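Local structure of endoglucanase (Clostridium thermocellum, 2E4T) at residues Leu207-Lys219 and Lys264-Asp278. The protein hydrolyses internal beta-1,4-glucosidic bonds of cellulose, and probably of xyloglucan, through its glycoside hydrolase family 44 TIM-barrel domain. Sequence-based numbering, arbitrary orientation.
Sequences LIEKSVALSKAVK and KMKKASDEEGKRLLD
Lys219 reaches over the loop that follows helix 257-272 and ends at Asp278. Its CB lies 4.2 Å from Lys274 CE. CD and CE then pass the carbonyl O of Arg275, with CE 3.4 Å from that oxygen. The chain is extended up to CE and turns at the last torsion (chi4 -92°), which brings NZ to the carboxylate. NZ forms a salt bridge with Asp278, its hydrogen bond falling on the syn lone pair of OD2 at 2.7 Å. A water bridges NZ to Arg275 O. Ala225 O also accepts from NZ, and Ile227 N donates to OD2, so the buried ammonium and the carboxylate it meets each have a further partner.

One turn earlier, Ser215 OG donates to Leu276 O at 2.7 Å. The bond lies in the carbonyl plane, on a lone pair. OG gets there by standing anti to its own N (chi1 180°). Leu276 CD1 meets Val212 CG1. Val212 CG2 presses on Ala268 CB at 3.5 Å, a tight carbon contact, and also touches Met265 SD. Ile208 closes the row against Lys264 CB. In one of two modelled conformers of Lys216, NZ makes a long, doubtful salt bridge of 3.9 Å to Glu272 OE1, and a water links the two groups.

The axes of 207-219 and 264-272 cross at -42° and approach to 10.5 Å. Both belong to the outer helical layer of the TIM barrel. Helix 204-221 precedes strand 226-232 and also packs on strand 180-183. The loop after helix 257-272 leads into strand 279-284, and Asp278 pairs through its backbone with Ile227 and Lys354 on the flanking strands.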
# COMPACT_ATOMS: atom_id res chain seq x y z
N LEU A 207 -9.81 6.70 18.97
CA LEU A 207 -9.64 6.19 17.61
C LEU A 207 -10.77 5.23 17.25
O LEU A 207 -11.31 5.29 16.12
CB LEU A 207 -8.25 5.54 17.46
CG LEU A 207 -7.94 5.09 16.05
CD1 LEU A 207 -8.08 6.21 15.02
CD2 LEU A 207 -6.51 4.55 16.03
N ILE A 208 -11.15 4.32 18.17
CA ILE A 208 -12.28 3.43 17.83
C ILE A 208 -13.56 4.20 17.64
O ILE A 208 -14.31 3.95 16.69
CB ILE A 208 -12.46 2.33 18.94
CG1 ILE A 208 -11.27 1.42 19.02
CG2 ILE A 208 -13.74 1.56 18.72
CD1 ILE A 208 -10.88 0.76 17.82
N GLU A 209 -13.85 5.13 18.57
CA GLU A 209 -15.11 5.89 18.45
C GLU A 209 -15.21 6.56 17.10
O GLU A 209 -16.27 6.51 16.43
CB GLU A 209 -15.20 6.91 19.61
CG GLU A 209 -15.51 6.27 20.92
CD GLU A 209 -15.88 7.27 22.00
OE1 GLU A 209 -16.08 8.48 21.71
OE2 GLU A 209 -15.97 6.85 23.17
N LYS A 210 -14.13 7.23 16.68
CA LYS A 210 -14.14 7.94 15.42
C LYS A 210 -14.25 6.99 14.24
O LYS A 210 -14.95 7.27 13.24
CB LYS A 210 -12.88 8.79 15.28
CG LYS A 210 -12.87 10.02 16.14
CD LYS A 210 -11.61 10.80 15.98
CE LYS A 210 -11.77 12.17 16.64
NZ LYS A 210 -10.71 13.04 16.40
N SER A 211 -13.52 5.88 14.31
CA SER A 211 -13.52 4.94 13.20
C SER A 211 -14.91 4.37 12.95
O SER A 211 -15.40 4.26 11.81
CB SER A 211 -12.53 3.80 13.49
OG SER A 211 -11.21 4.30 13.63
N VAL A 212 -15.57 3.96 14.05
CA VAL A 212 -16.91 3.43 13.98
C VAL A 212 -17.87 4.46 13.42
O VAL A 212 -18.72 4.18 12.56
CB VAL A 212 -17.36 2.90 15.35
CG1 VAL A 212 -18.82 2.53 15.40
CG2 VAL A 212 -16.51 1.68 15.75
N ALA A 213 -17.82 5.69 14.00
CA ALA A 213 -18.75 6.72 13.58
C ALA A 213 -18.54 7.12 12.11
O ALA A 213 -19.53 7.31 11.36
CB ALA A 213 -18.65 7.92 14.50
N LEU A 214 -17.30 7.26 11.68
CA LEU A 214 -17.05 7.64 10.29
C LEU A 214 -17.48 6.52 9.36
O LEU A 214 -18.11 6.77 8.31
CB LEU A 214 -15.59 8.05 10.11
CG LEU A 214 -15.19 8.38 8.68
CD1 LEU A 214 -16.08 9.47 8.07
CD2 LEU A 214 -13.73 8.88 8.65
N SER A 215 -17.15 5.28 9.69
CA SER A 215 -17.55 4.17 8.84
C SER A 215 -19.07 4.12 8.66
O SER A 215 -19.60 3.97 7.55
CB SER A 215 -17.04 2.86 9.42
OG SER A 215 -17.46 1.82 8.57
N LYS A 216 -19.82 4.24 9.78
CA LYS A 216 -21.28 4.26 9.69
C LYS A 216 -21.75 5.36 8.76
O LYS A 216 -22.66 5.16 7.94
CB LYS A 216 -21.92 4.43 11.06
CG LYS A 216 -21.83 3.23 11.95
CD LYS A 216 -22.22 3.57 13.40
CE LYS A 216 -22.23 2.39 14.32
NZ LYS A 216 -22.47 2.79 15.74
N ALA A 217 -21.18 6.56 8.91
CA ALA A 217 -21.62 7.68 8.12
C ALA A 217 -21.40 7.44 6.62
O ALA A 217 -22.25 7.77 5.78
CB ALA A 217 -20.85 8.94 8.57
N VAL A 218 -20.22 6.92 6.28
CA VAL A 218 -19.89 6.64 4.88
C VAL A 218 -20.82 5.57 4.31
O VAL A 218 -21.34 5.71 3.20
CB VAL A 218 -18.41 6.17 4.76
CG1 VAL A 218 -18.12 5.66 3.34
CG2 VAL A 218 -17.48 7.27 5.15
N LYS A 219 -21.01 4.48 5.07
CA LYS A 219 -21.78 3.34 4.54
C LYS A 219 -23.26 3.64 4.40
O LYS A 219 -23.93 2.96 3.62
CB LYS A 219 -21.50 2.10 5.36
CG LYS A 219 -20.05 1.65 5.06
CD LYS A 219 -19.66 0.42 5.83
CE LYS A 219 -18.33 -0.10 5.43
NZ LYS A 219 -18.23 -1.09 4.40
N LYS A 264 -12.40 -4.59 18.53
CA LYS A 264 -13.37 -3.52 18.77
C LYS A 264 -14.15 -3.16 17.50
O LYS A 264 -15.37 -2.84 17.57
CB LYS A 264 -12.72 -2.30 19.40
CG LYS A 264 -12.11 -2.54 20.77
CD LYS A 264 -13.05 -3.19 21.80
CE LYS A 264 -12.36 -3.36 23.15
NZ LYS A 264 -13.23 -4.16 24.10
N MET A 265 -13.49 -3.19 16.34
CA MET A 265 -14.26 -2.93 15.10
C MET A 265 -15.23 -4.10 14.82
O MET A 265 -16.33 -3.85 14.34
CB MET A 265 -13.31 -2.71 13.91
CG MET A 265 -12.49 -1.40 14.05
SD MET A 265 -13.45 0.10 14.27
CE MET A 265 -14.23 0.24 12.64
N LYS A 266 -14.85 -5.33 15.14
CA LYS A 266 -15.77 -6.46 14.97
C LYS A 266 -16.96 -6.28 15.94
O LYS A 266 -18.11 -6.49 15.55
CB LYS A 266 -15.07 -7.79 15.23
CG LYS A 266 -16.07 -8.95 15.06
CD LYS A 266 -15.51 -10.29 14.85
CE LYS A 266 -16.61 -11.25 14.37
NZ LYS A 266 -17.58 -11.48 15.45
N LYS A 267 -16.68 -5.93 17.20
CA LYS A 267 -17.75 -5.76 18.18
C LYS A 267 -18.73 -4.69 17.69
O LYS A 267 -19.96 -4.86 17.78
CB LYS A 267 -17.14 -5.38 19.55
CG LYS A 267 -18.09 -5.00 20.67
CD LYS A 267 -17.38 -4.65 21.99
CE LYS A 267 -18.36 -4.52 23.13
NZ LYS A 267 -19.00 -3.17 23.07
N ALA A 268 -18.19 -3.54 17.24
CA ALA A 268 -19.05 -2.48 16.77
C ALA A 268 -19.86 -2.93 15.57
O ALA A 268 -21.05 -2.56 15.42
CB ALA A 268 -18.24 -1.24 16.40
N SER A 269 -19.25 -3.68 14.64
CA SER A 269 -19.96 -4.19 13.47
C SER A 269 -21.07 -5.17 13.90
O SER A 269 -22.17 -5.13 13.32
CB SER A 269 -18.96 -4.91 12.56
OG SER A 269 -17.98 -3.96 12.08
N ASP A 270 -20.78 -6.05 14.86
CA ASP A 270 -21.78 -7.00 15.37
C ASP A 270 -22.93 -6.27 16.01
O ASP A 270 -24.08 -6.74 15.87
CB ASP A 270 -21.10 -7.96 16.32
CG ASP A 270 -20.24 -9.02 15.60
OD1 ASP A 270 -20.29 -9.11 14.36
OD2 ASP A 270 -19.51 -9.71 16.32
N GLU A 271 -22.68 -5.16 16.69
CA GLU A 271 -23.75 -4.38 17.29
C GLU A 271 -24.55 -3.66 16.25
O GLU A 271 -25.81 -3.52 16.36
CB GLU A 271 -23.19 -3.40 18.30
CG GLU A 271 -22.58 -4.10 19.51
CD GLU A 271 -21.77 -3.22 20.43
OE1 GLU A 271 -21.65 -2.02 20.13
OE2 GLU A 271 -21.25 -3.72 21.46
N GLU A 272 -23.90 -3.15 15.20
CA GLU A 272 -24.56 -2.39 14.17
C GLU A 272 -25.33 -3.27 13.17
O GLU A 272 -26.34 -2.86 12.59
CB GLU A 272 -23.54 -1.53 13.38
CG GLU A 272 -24.07 -0.73 12.25
CD GLU A 272 -25.04 0.37 12.64
OE1 GLU A 272 -25.14 0.76 13.82
OE2 GLU A 272 -25.77 0.85 11.74
N GLY A 273 -24.82 -4.48 12.92
CA GLY A 273 -25.38 -5.42 11.98
C GLY A 273 -24.80 -5.37 10.58
O GLY A 273 -25.40 -5.91 9.65
N LYS A 274 -23.62 -4.74 10.42
CA LYS A 274 -22.94 -4.80 9.14
C LYS A 274 -21.45 -4.55 9.37
O LYS A 274 -21.07 -3.96 10.37
CB LYS A 274 -23.44 -3.78 8.14
CG LYS A 274 -23.21 -2.40 8.50
CD LYS A 274 -24.14 -1.66 7.56
CE LYS A 274 -23.95 -0.23 7.84
NZ LYS A 274 -25.07 0.64 7.28
N ARG A 275 -20.63 -4.98 8.40
CA ARG A 275 -19.21 -4.81 8.51
C ARG A 275 -18.83 -3.34 8.45
O ARG A 275 -19.17 -2.64 7.48
CB ARG A 275 -18.54 -5.58 7.38
CG ARG A 275 -17.03 -5.34 7.29
CD ARG A 275 -16.37 -6.30 6.24
NE ARG A 275 -16.30 -7.68 6.72
CZ ARG A 275 -15.28 -8.15 7.45
NH1 ARG A 275 -14.29 -7.34 7.89
NH2 ARG A 275 -15.26 -9.46 7.73
N LEU A 276 -18.05 -2.87 9.44
CA LEU A 276 -17.64 -1.47 9.48
C LEU A 276 -16.15 -1.30 9.18
O LEU A 276 -15.70 -0.15 8.96
CB LEU A 276 -17.96 -0.83 10.85
CG LEU A 276 -19.46 -0.78 11.14
CD1 LEU A 276 -19.66 -0.20 12.54
CD2 LEU A 276 -20.23 0.05 10.13
N LEU A 277 -15.36 -2.37 9.22
CA LEU A 277 -13.95 -2.31 8.82
C LEU A 277 -13.80 -3.33 7.69
O LEU A 277 -14.01 -4.53 7.93
CB LEU A 277 -13.02 -2.71 9.95
CG LEU A 277 -11.53 -2.74 9.61
CD1 LEU A 277 -10.99 -1.34 9.28
CD2 LEU A 277 -10.74 -3.43 10.66
N ASP A 278 -13.43 -2.86 6.50
CA ASP A 278 -13.20 -3.79 5.39
C ASP A 278 -11.75 -4.20 5.26
O ASP A 278 -11.46 -5.36 4.87
CB ASP A 278 -13.70 -3.18 4.09
CG ASP A 278 -15.19 -2.97 4.13
OD1 ASP A 278 -15.92 -3.98 3.91
OD2 ASP A 278 -15.62 -1.83 4.43
O HOH W 1 -21.71 0.00 16.53
O HOH W 2 -24.08 2.82 8.51
O HOH W 3 -24.52 0.39 16.25
O HOH W 4 -20.58 -3.00 5.15
O HOH W 5 -24.78 0.41 4.55